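Local coordinates for protein 4-methyl-5(B-hydroxyethyl)-thiazole monophosphate biosynthesis enzyme (Vibrio cholerae O1 biovar El Tor, PDB 3OT1) that is of unknown function but belongs to the DJ-1/PfpI family and may act in the biosynthesis of thiazole monophosphate, at residues P15-S20 and A84-D89; M173-A178 and S201-A206; E70-L75 and D98-Q103. One frame throughout, in Å; residues are numbered along the deposited sequence. Where two conformers were deposited one is given.

Contact 1 of 3, residues P15-S20 and A84-D89; sequences PVAHGS and AQAFAD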
loop_
_atom_site.group_PDB
_atom_site.type_symbol
_atom_site.label_atom_id
_atom_site.label_comp_id
_atom_site.label_asym_id
_atom_site.label_seq_id
_atom_site.Cartn_x
_atom_site.Cartn_y
_atom_site.Cartn_z
ATOM N N PRO A 15 -9.561 -7.268 -9.914
ATOM C CA PRO A 15 -10.810 -6.516 -9.903
ATOM C C PRO A 15 -10.798 -5.462 -8.801
ATOM O O PRO A 15 -10.212 -5.667 -7.743
ATOM C CB PRO A 15 -11.846 -7.582 -9.582
ATOM C CG PRO A 15 -11.185 -8.850 -10.019
ATOM C CD PRO A 15 -9.781 -8.681 -9.601
ATOM N N VAL A 16 -11.453 -4.340 -9.085
ATOM C CA VAL A 16 -11.640 -3.273 -8.116
ATOM C C VAL A 16 -13.080 -2.806 -8.163
ATOM O O VAL A 16 -13.735 -2.868 -9.206
ATOM C CB VAL A 16 -10.682 -2.089 -8.399
ATOM C CG1 VAL A 16 -9.251 -2.532 -8.174
ATOM C CG2 VAL A 16 -10.871 -1.492 -9.787
ATOM N N ALA A 17 -13.567 -2.329 -7.032
ATOM C CA ALA A 17 -14.938 -1.829 -6.924
ATOM C C ALA A 17 -14.960 -0.612 -6.030
ATOM O O ALA A 17 -14.033 -0.331 -5.282
ATOM C CB ALA A 17 -15.865 -2.915 -6.315
ATOM N N HIS A 18 -16.062 0.124 -6.098
ATOM C CA HIS A 18 -16.349 1.150 -5.107
ATOM C C HIS A 18 -16.242 0.513 -3.737
ATOM O O HIS A 18 -16.893 -0.481 -3.457
ATOM C CB HIS A 18 -17.736 1.696 -5.365
ATOM C CG HIS A 18 -18.129 2.827 -4.477
ATOM N ND1 HIS A 18 -19.444 3.201 -4.318
ATOM C CD2 HIS A 18 -17.398 3.648 -3.692
ATOM C CE1 HIS A 18 -19.504 4.219 -3.479
ATOM N NE2 HIS A 18 -18.280 4.502 -3.071
ATOM N N GLY A 19 -15.390 1.058 -2.889
ATOM C CA GLY A 19 -15.205 0.523 -1.571
ATOM C C GLY A 19 -14.087 -0.470 -1.409
ATOM O O GLY A 19 -13.857 -0.944 -0.290
ATOM N N SER A 20 -13.391 -0.818 -2.485
ATOM C CA SER A 20 -12.215 -1.650 -2.350
ATOM C C SER A 20 -11.162 -0.961 -1.491
ATOM O O SER A 20 -11.026 0.266 -1.507
ATOM C CB SER A 20 -11.606 -1.998 -3.708
ATOM O OG SER A 20 -12.446 -2.861 -4.465
ATOM N N ALA A 84 -15.687 -5.796 -1.031
ATOM C CA ALA A 84 -16.014 -7.218 -0.964
ATOM C C ALA A 84 -17.505 -7.435 -1.193
ATOM O O ALA A 84 -17.910 -8.379 -1.873
ATOM C CB ALA A 84 -15.595 -7.802 0.347
ATOM N N GLN A 85 -18.349 -6.562 -0.642
ATOM C CA GLN A 85 -19.803 -6.691 -0.850
ATOM C C GLN A 85 -20.139 -6.470 -2.325
ATOM O O GLN A 85 -20.978 -7.149 -2.900
ATOM C CB GLN A 85 -20.588 -5.704 0.025
ATOM C CG GLN A 85 -20.523 -5.958 1.527
ATOM C CD GLN A 85 -21.327 -7.161 1.992
ATOM O OE1 GLN A 85 -21.669 -8.029 1.205
ATOM N NE2 GLN A 85 -21.611 -7.220 3.287
ATOM N N ALA A 86 -19.484 -5.493 -2.949
ATOM C CA ALA A 86 -19.681 -5.248 -4.374
ATOM C C ALA A 86 -19.277 -6.466 -5.202
ATOM O O ALA A 86 -19.958 -6.825 -6.169
ATOM C CB ALA A 86 -18.915 -4.017 -4.839
ATOM N N PHE A 87 -18.186 -7.127 -4.827
ATOM C CA PHE A 87 -17.776 -8.354 -5.481
ATOM C C PHE A 87 -18.844 -9.442 -5.326
ATOM O O PHE A 87 -19.175 -10.153 -6.281
ATOM C CB PHE A 87 -16.449 -8.861 -4.905
ATOM C CG PHE A 87 -15.198 -8.060 -5.279
ATOM C CD1 PHE A 87 -15.183 -7.043 -6.214
ATOM C CD2 PHE A 87 -14.000 -8.387 -4.658
ATOM C CE1 PHE A 87 -13.998 -6.378 -6.510
ATOM C CE2 PHE A 87 -12.835 -7.724 -4.959
ATOM C CZ PHE A 87 -12.834 -6.715 -5.879
ATOM N N ALA A 88 -19.355 -9.579 -4.115
ATOM C CA ALA A 88 -20.373 -10.609 -3.824
ATOM C C ALA A 88 -21.655 -10.398 -4.613
ATOM O O ALA A 88 -22.356 -11.374 -4.936
ATOM C CB ALA A 88 -20.670 -10.682 -2.322
ATOM N N ASP A 89 -21.944 -9.134 -4.922
ATOM C CA ASP A 89 -23.138 -8.724 -5.649
ATOM C C ASP A 89 -22.940 -8.682 -7.164
ATOM O O ASP A 89 -23.867 -8.343 -7.895
ATOM C CB ASP A 89 -23.581 -7.326 -5.173
ATOM C CG ASP A 89 -24.052 -7.290 -3.709
ATOM O OD1 ASP A 89 -24.444 -8.324 -3.131
ATOM O OD2 ASP A 89 -24.060 -6.182 -3.130
#
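Phe87 meets the end of strand 11-16 with the CD1-CE1-CZ side of its ring, while Ala86 beside it on helix 81-88 meets Ala17. From CB, the Phe87 side chain leaves with CG anti to the carbonyl carbon (chi1 -72°), and its contacts build up outward along that side. CD1 comes within 4.2 Å of Ala17 CB. CE1 lies 3.9 Å from that same methyl and equally close to Pro15 CB, so it meets both residues. CZ, the tip, reaches Pro15 O at 3.4 Å, and this oxygen lies near the ring plane, at the edge; it is buried here and has no hydrogen-bonding partner in the model. The methyl groups Ala17 CB and Ala86 CB meet at 3.6 Å, tight for two carbons. Ala17 to Ser20 forms a type II turn, in which Ala17 N donates to Ser20 OG at 2.9 Å; this holds Ser20 OG within the turn, 4.1 Å from Phe87 CZ and oblique to the ring. In this DJ-1/PfpI α/β fold, the contact lays helix 81-88 against the outgoing end of strand 11-16; Phe87 also touches Leu77 of neighbouring strand 74-77 and Val117 of helix 113-119.

Contact 2 of 3, residues M173-A178 and S201-A206; sequences MIALLA and SGFIDA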
loop_
_atom_site.group_PDB
_atom_site.type_symbol
_atom_site.label_atom_id
_atom_site.label_comp_id
_atom_site.label_asym_id
_atom_site.label_seq_id
_atom_site.Cartn_x
_atom_site.Cartn_y
_atom_site.Cartn_z
HETATM N N MSE A 173 2.218 -14.688 -3.565
HETATM C CA MSE A 173 1.703 -14.908 -4.912
HETATM C C MSE A 173 2.834 -15.056 -5.917
HETATM O O MSE A 173 2.818 -15.954 -6.749
HETATM C CB MSE A 173 0.816 -13.754 -5.375
HETATM C CG MSE A 173 -0.557 -13.634 -4.779
HETATM SE SE MSE A 173 -1.598 -12.245 -5.595
HETATM C CE MSE A 173 -1.539 -13.015 -7.020
ATOM N N ILE A 174 3.810 -14.173 -5.845
ATOM C CA ILE A 174 4.973 -14.274 -6.725
ATOM C C ILE A 174 5.696 -15.597 -6.531
ATOM O O ILE A 174 6.068 -16.262 -7.512
ATOM C CB ILE A 174 5.939 -13.097 -6.525
ATOM C CG1 ILE A 174 5.288 -11.774 -6.933
ATOM C CG2 ILE A 174 7.226 -13.296 -7.339
ATOM C CD1 ILE A 174 5.973 -10.546 -6.299
ATOM N N ALA A 175 5.917 -15.976 -5.276
ATOM C CA ALA A 175 6.608 -17.232 -4.990
ATOM C C ALA A 175 5.866 -18.413 -5.634
ATOM O O ALA A 175 6.510 -19.291 -6.242
ATOM C CB ALA A 175 6.781 -17.426 -3.505
ATOM N N LEU A 176 4.540 -18.436 -5.525
ATOM C CA LEU A 176 3.737 -19.523 -6.096
ATOM C C LEU A 176 3.765 -19.527 -7.607
ATOM O O LEU A 176 3.835 -20.584 -8.236
ATOM C CB LEU A 176 2.287 -19.424 -5.608
ATOM C CG LEU A 176 2.084 -19.769 -4.140
ATOM C CD1 LEU A 176 0.746 -19.296 -3.654
ATOM C CD2 LEU A 176 2.243 -21.269 -3.886
ATOM N N LEU A 177 3.673 -18.351 -8.208
ATOM C CA LEU A 177 3.532 -18.244 -9.672
ATOM C C LEU A 177 4.868 -18.340 -10.407
ATOM O O LEU A 177 4.918 -18.819 -11.534
ATOM C CB LEU A 177 2.841 -16.944 -10.048
ATOM C CG LEU A 177 1.359 -16.863 -9.677
ATOM C CD1 LEU A 177 0.839 -15.453 -9.813
ATOM C CD2 LEU A 177 0.555 -17.842 -10.517
ATOM N N ALA A 178 5.940 -17.863 -9.802
ATOM C CA ALA A 178 7.211 -17.658 -10.497
ATOM C C ALA A 178 8.414 -18.147 -9.724
ATOM O O ALA A 178 9.517 -18.051 -10.241
ATOM C CB ALA A 178 7.403 -16.194 -10.865
ATOM N N SER A 201 11.047 -16.313 2.506
ATOM C CA SER A 201 12.092 -17.204 2.013
ATOM C C SER A 201 11.772 -18.658 2.333
ATOM O O SER A 201 12.140 -19.560 1.581
ATOM C CB SER A 201 13.449 -16.778 2.563
ATOM O OG SER A 201 13.799 -15.537 1.981
ATOM N N GLY A 202 11.034 -18.895 3.415
ATOM C CA GLY A 202 10.642 -20.253 3.776
ATOM C C GLY A 202 9.288 -20.707 3.270
ATOM O O GLY A 202 8.877 -21.841 3.522
ATOM N N PHE A 203 8.590 -19.837 2.541
ATOM C CA PHE A 203 7.179 -20.066 2.212
ATOM C C PHE A 203 6.960 -21.302 1.350
ATOM O O PHE A 203 6.084 -22.107 1.632
ATOM C CB PHE A 203 6.581 -18.838 1.525
ATOM C CG PHE A 203 5.147 -19.021 1.119
ATOM C CD1 PHE A 203 4.143 -19.161 2.059
ATOM C CD2 PHE A 203 4.807 -19.091 -0.208
ATOM C CE1 PHE A 203 2.837 -19.345 1.656
ATOM C CE2 PHE A 203 3.509 -19.275 -0.590
ATOM C CZ PHE A 203 2.542 -19.400 0.337
ATOM N N ILE A 204 7.733 -21.447 0.278
ATOM C CA ILE A 204 7.539 -22.597 -0.602
ATOM C C ILE A 204 7.987 -23.900 0.091
ATOM O O ILE A 204 7.333 -24.938 -0.055
ATOM C CB ILE A 204 8.250 -22.413 -1.955
ATOM C CG1 ILE A 204 7.631 -21.222 -2.710
ATOM C CG2 ILE A 204 8.158 -23.704 -2.789
ATOM C CD1 ILE A 204 6.148 -21.318 -3.024
ATOM N N ASP A 205 9.091 -23.842 0.837
ATOM C CA ASP A 205 9.556 -25.013 1.591
ATOM C C ASP A 205 8.484 -25.512 2.548
ATOM O O ASP A 205 8.334 -26.731 2.739
ATOM C CB ASP A 205 10.838 -24.685 2.359
ATOM C CG ASP A 205 12.075 -24.621 1.457
ATOM O OD1 ASP A 205 12.013 -25.082 0.293
ATOM O OD2 ASP A 205 13.114 -24.100 1.914
ATOM N N ALA A 206 7.726 -24.588 3.132
ATOM C CA ALA A 206 6.641 -24.940 4.049
ATOM C C ALA A 206 5.457 -25.644 3.366
ATOM O O ALA A 206 4.556 -26.118 4.059
ATOM C CB ALA A 206 6.157 -23.701 4.794
#
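Leu176 and Ala175, near the end of helix 166-178, receive the side chains of Phe203 and Ile204. In the α/β fold of the DJ-1/PfpI family, the tail after helix 194-201 here packs on the last turns of helix 166-178. All four side-chain pairings across the contact are apolar, and they divide into aromatic and aliphatic ones.

The aromatic group centres on Phe203. Its CG is anti to the backbone N (chi1 178°), and the ring presents the CD2-CE2 side to the helix. Leu176 CG lies 3.9 Å from Phe203 CE2, at the ring edge and in its plane, and the two side chains cross at about a right angle. The leucine therefore meets the rim of the ring through its branch point, with both methyls slightly farther from the same CE2 atom. Ala175 CB approaches Phe203 CD2 obliquely at 4.2 Å.

The aliphatic group is built on Ile204, whose CG1 is anti to the carbonyl carbon (chi1 -64°). Ala175 CB is 4.0 Å from Ile204 CG1. Ile204 CD1 lies 4.0 Å from Leu176 CD2, and it also rests against the carbonyl oxygen of the helix, 3.8 Å from Ala175 O. Ala175 and Ile204 are the residues whose CA atoms come nearest, 7.0 Å apart.

Nearby helix 180-187 borders this patch, since Ala175 also touches Ala183 and Ile204 touches Val180, while Leu176 reaches Leu158 of strand 157-160. Phe203 O is hydrogen-bonded to the Gln207 side chain, beyond the contact. With 177 Å² buried and only apolar side chains meeting, the chemistry implies that the C-terminal segment is held to the helix here by van der Waals and hydrophobic contact, without directional polar bonds between the two segments.

Contact 3 of 3, residues E70-L75 and D98-Q103; sequences EAFDAL and DAFSQQ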
loop_
_atom_site.group_PDB
_atom_site.type_symbol
_atom_site.label_atom_id
_atom_site.label_comp_id
_atom_site.label_asym_id
_atom_site.label_seq_id
_atom_site.Cartn_x
_atom_site.Cartn_y
_atom_site.Cartn_z
ATOM N N GLU A 70 -9.159 -16.940 -19.685
ATOM C CA GLU A 70 -8.057 -17.503 -20.507
ATOM C C GLU A 70 -6.955 -16.494 -20.789
ATOM O O GLU A 70 -5.835 -16.890 -21.146
ATOM C CB GLU A 70 -8.527 -18.119 -21.840
ATOM C CG GLU A 70 -8.780 -17.139 -22.975
ATOM C CD GLU A 70 -10.076 -16.366 -22.826
ATOM O OE1 GLU A 70 -10.223 -15.335 -23.530
ATOM O OE2 GLU A 70 -10.942 -16.786 -22.019
ATOM N N ALA A 71 -7.254 -15.198 -20.616
ATOM C CA ALA A 71 -6.260 -14.142 -20.815
ATOM C C ALA A 71 -5.369 -13.923 -19.601
ATOM O O ALA A 71 -4.512 -13.049 -19.638
ATOM C CB ALA A 71 -6.932 -12.836 -21.189
ATOM N N PHE A 72 -5.571 -14.690 -18.527
ATOM C CA PHE A 72 -4.836 -14.466 -17.282
ATOM C C PHE A 72 -4.338 -15.765 -16.690
ATOM O O PHE A 72 -4.911 -16.831 -16.924
ATOM C CB PHE A 72 -5.738 -13.741 -16.268
ATOM C CG PHE A 72 -6.261 -12.434 -16.788
ATOM C CD1 PHE A 72 -5.472 -11.298 -16.740
ATOM C CD2 PHE A 72 -7.511 -12.324 -17.359
ATOM C CE1 PHE A 72 -5.928 -10.088 -17.229
ATOM C CE2 PHE A 72 -7.968 -11.121 -17.849
ATOM C CZ PHE A 72 -7.165 -9.983 -17.766
ATOM N N ASP A 73 -3.318 -15.659 -15.862
ATOM C CA ASP A 73 -2.789 -16.774 -15.114
ATOM C C ASP A 73 -3.293 -16.837 -13.685
ATOM O O ASP A 73 -3.212 -17.885 -13.076
ATOM C CB ASP A 73 -1.276 -16.705 -15.132
ATOM C CG ASP A 73 -0.745 -16.759 -16.555
ATOM O OD1 ASP A 73 -1.023 -17.749 -17.257
ATOM O OD2 ASP A 73 -0.137 -15.779 -16.994
ATOM N N ALA A 74 -3.777 -15.714 -13.139
ATOM C CA ALA A 74 -4.232 -15.690 -11.762
ATOM C C ALA A 74 -5.151 -14.513 -11.543
ATOM O O ALA A 74 -5.121 -13.523 -12.271
ATOM C CB ALA A 74 -3.050 -15.638 -10.797
ATOM N N LEU A 75 -5.978 -14.668 -10.510
ATOM C CA LEU A 75 -6.975 -13.690 -10.098
ATOM C C LEU A 75 -6.629 -13.260 -8.676
ATOM O O LEU A 75 -6.467 -14.112 -7.816
ATOM C CB LEU A 75 -8.365 -14.348 -10.134
ATOM C CG LEU A 75 -9.547 -13.488 -9.711
ATOM C CD1 LEU A 75 -9.779 -12.298 -10.649
ATOM C CD2 LEU A 75 -10.797 -14.337 -9.581
ATOM N N ASP A 98 -15.372 -18.793 -10.557
ATOM C CA ASP A 98 -15.635 -20.131 -11.077
ATOM C C ASP A 98 -14.707 -20.449 -12.263
ATOM O O ASP A 98 -14.138 -21.525 -12.346
ATOM C CB ASP A 98 -17.073 -20.250 -11.559
ATOM C CG ASP A 98 -18.124 -20.061 -10.469
ATOM O OD1 ASP A 98 -17.811 -20.177 -9.290
ATOM O OD2 ASP A 98 -19.289 -19.777 -10.847
ATOM N N ALA A 99 -14.573 -19.492 -13.170
ATOM C CA ALA A 99 -13.790 -19.727 -14.391
ATOM C C ALA A 99 -12.319 -19.958 -14.073
ATOM O O ALA A 99 -11.715 -20.893 -14.601
ATOM C CB ALA A 99 -13.963 -18.586 -15.385
ATOM N N PHE A 100 -11.714 -19.119 -13.238
ATOM C CA PHE A 100 -10.314 -19.278 -12.875
ATOM C C PHE A 100 -10.091 -20.594 -12.148
ATOM O O PHE A 100 -9.165 -21.332 -12.448
ATOM C CB PHE A 100 -9.824 -18.120 -11.993
ATOM C CG PHE A 100 -9.349 -16.918 -12.768
ATOM C CD1 PHE A 100 -8.000 -16.727 -13.054
ATOM C CD2 PHE A 100 -10.227 -15.948 -13.172
ATOM C CE1 PHE A 100 -7.549 -15.630 -13.742
ATOM C CE2 PHE A 100 -9.789 -14.806 -13.844
ATOM C CZ PHE A 100 -8.438 -14.655 -14.130
ATOM N N SER A 101 -10.932 -20.892 -11.171
ATOM C CA SER A 101 -10.753 -22.085 -10.383
ATOM C C SER A 101 -10.926 -23.349 -11.226
ATOM O O SER A 101 -10.189 -24.302 -11.037
ATOM C CB SER A 101 -11.628 -22.099 -9.129
ATOM O OG SER A 101 -12.979 -22.123 -9.459
ATOM N N GLN A 102 -11.836 -23.312 -12.184
ATOM C CA GLN A 102 -12.084 -24.483 -13.052
ATOM C C GLN A 102 -11.073 -24.590 -14.184
ATOM O O GLN A 102 -11.069 -25.545 -14.930
ATOM C CB GLN A 102 -13.499 -24.433 -13.586
ATOM C CG GLN A 102 -14.532 -24.659 -12.473
ATOM C CD GLN A 102 -15.957 -24.333 -12.854
ATOM O OE1 GLN A 102 -16.339 -24.410 -14.029
ATOM N NE2 GLN A 102 -16.775 -24.053 -11.846
ATOM N N GLN A 103 -10.180 -23.634 -14.304
ATOM C CA GLN A 103 -9.002 -23.707 -15.166
ATOM C C GLN A 103 -7.726 -24.043 -14.401
ATOM O O GLN A 103 -6.645 -24.054 -14.974
ATOM C CB GLN A 103 -8.845 -22.412 -15.942
ATOM C CG GLN A 103 -9.955 -22.235 -16.930
ATOM C CD GLN A 103 -9.901 -20.951 -17.704
ATOM O OE1 GLN A 103 -8.897 -20.241 -17.717
ATOM N NE2 GLN A 103 -11.004 -20.628 -18.360
HETATM O O HOH W 1 -11.673 -19.061 -20.706
#
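Phe100 sends CG anti to its carbonyl carbon (chi1 -86°), toward Leu75, and chi2 of -96° turns the ring so that one face lies against Leu75 CB. Within the beta-alpha-beta crossover from strand 74-77 to strand 106-110, in the α/β fold of the DJ-1/PfpI family, helix 91-102 thus packs back on the first strand. Leu75 CB stands 3.6 Å from the centroid of the Phe100 ring and only 5° off the ring normal, a nearly centred CH-pi contact. The leucine methyls CD1 and CD2 spread toward CE2 and CD2 of the ring. Elsewhere the ring meets backbone: Phe100 CE1 comes to 3.4 Å from Ala74 C, an oblique approach. Phe72 and Leu75 both touch Leu13 of adjacent strand 11-16, while Phe100 also reaches Val107 of strand 106-110, which places the phenyl over the sheet.

The exposed margin is polar. Gln103, with its chain extended beyond CG, has its OE1 hydrogen-bonded to the Lys105 ammonium, and Lys105 also binds Phe72 O. In the conformer of Glu70 given here, one water accepts from Gln103 NE2 at 2.9 Å and donates to Glu70 OE2 at 2.7 Å. Back in the buried part, at the tip of the phenyl, Phe72 CB touches Phe100 CZ at 3.6 Å, at the ring edge and near its plane.

How the contacts relate
Contacts 1 and 3 are interleaved along the chain and share one sheet, in which strands 11-16 and 74-77 are neighbours. Their centres are 18 Å apart, yet they touch directly: Pro15 CD lies 3.8 Å from Leu75 CD1. Contact 1 is at the outgoing end of its strand and contact 3 at the start of the neighbouring strand 74-77. Contact 2 opens only after both others have closed, and lies across the chain's centre from contact 1, centres 27 Å apart. It reaches contact 3, 20 Å away between centres, through Leu177 CD1, 4.0 Å from Ala74 CB. Contact 3 thus touches both others, through the successive residues Leu75 and Ala74.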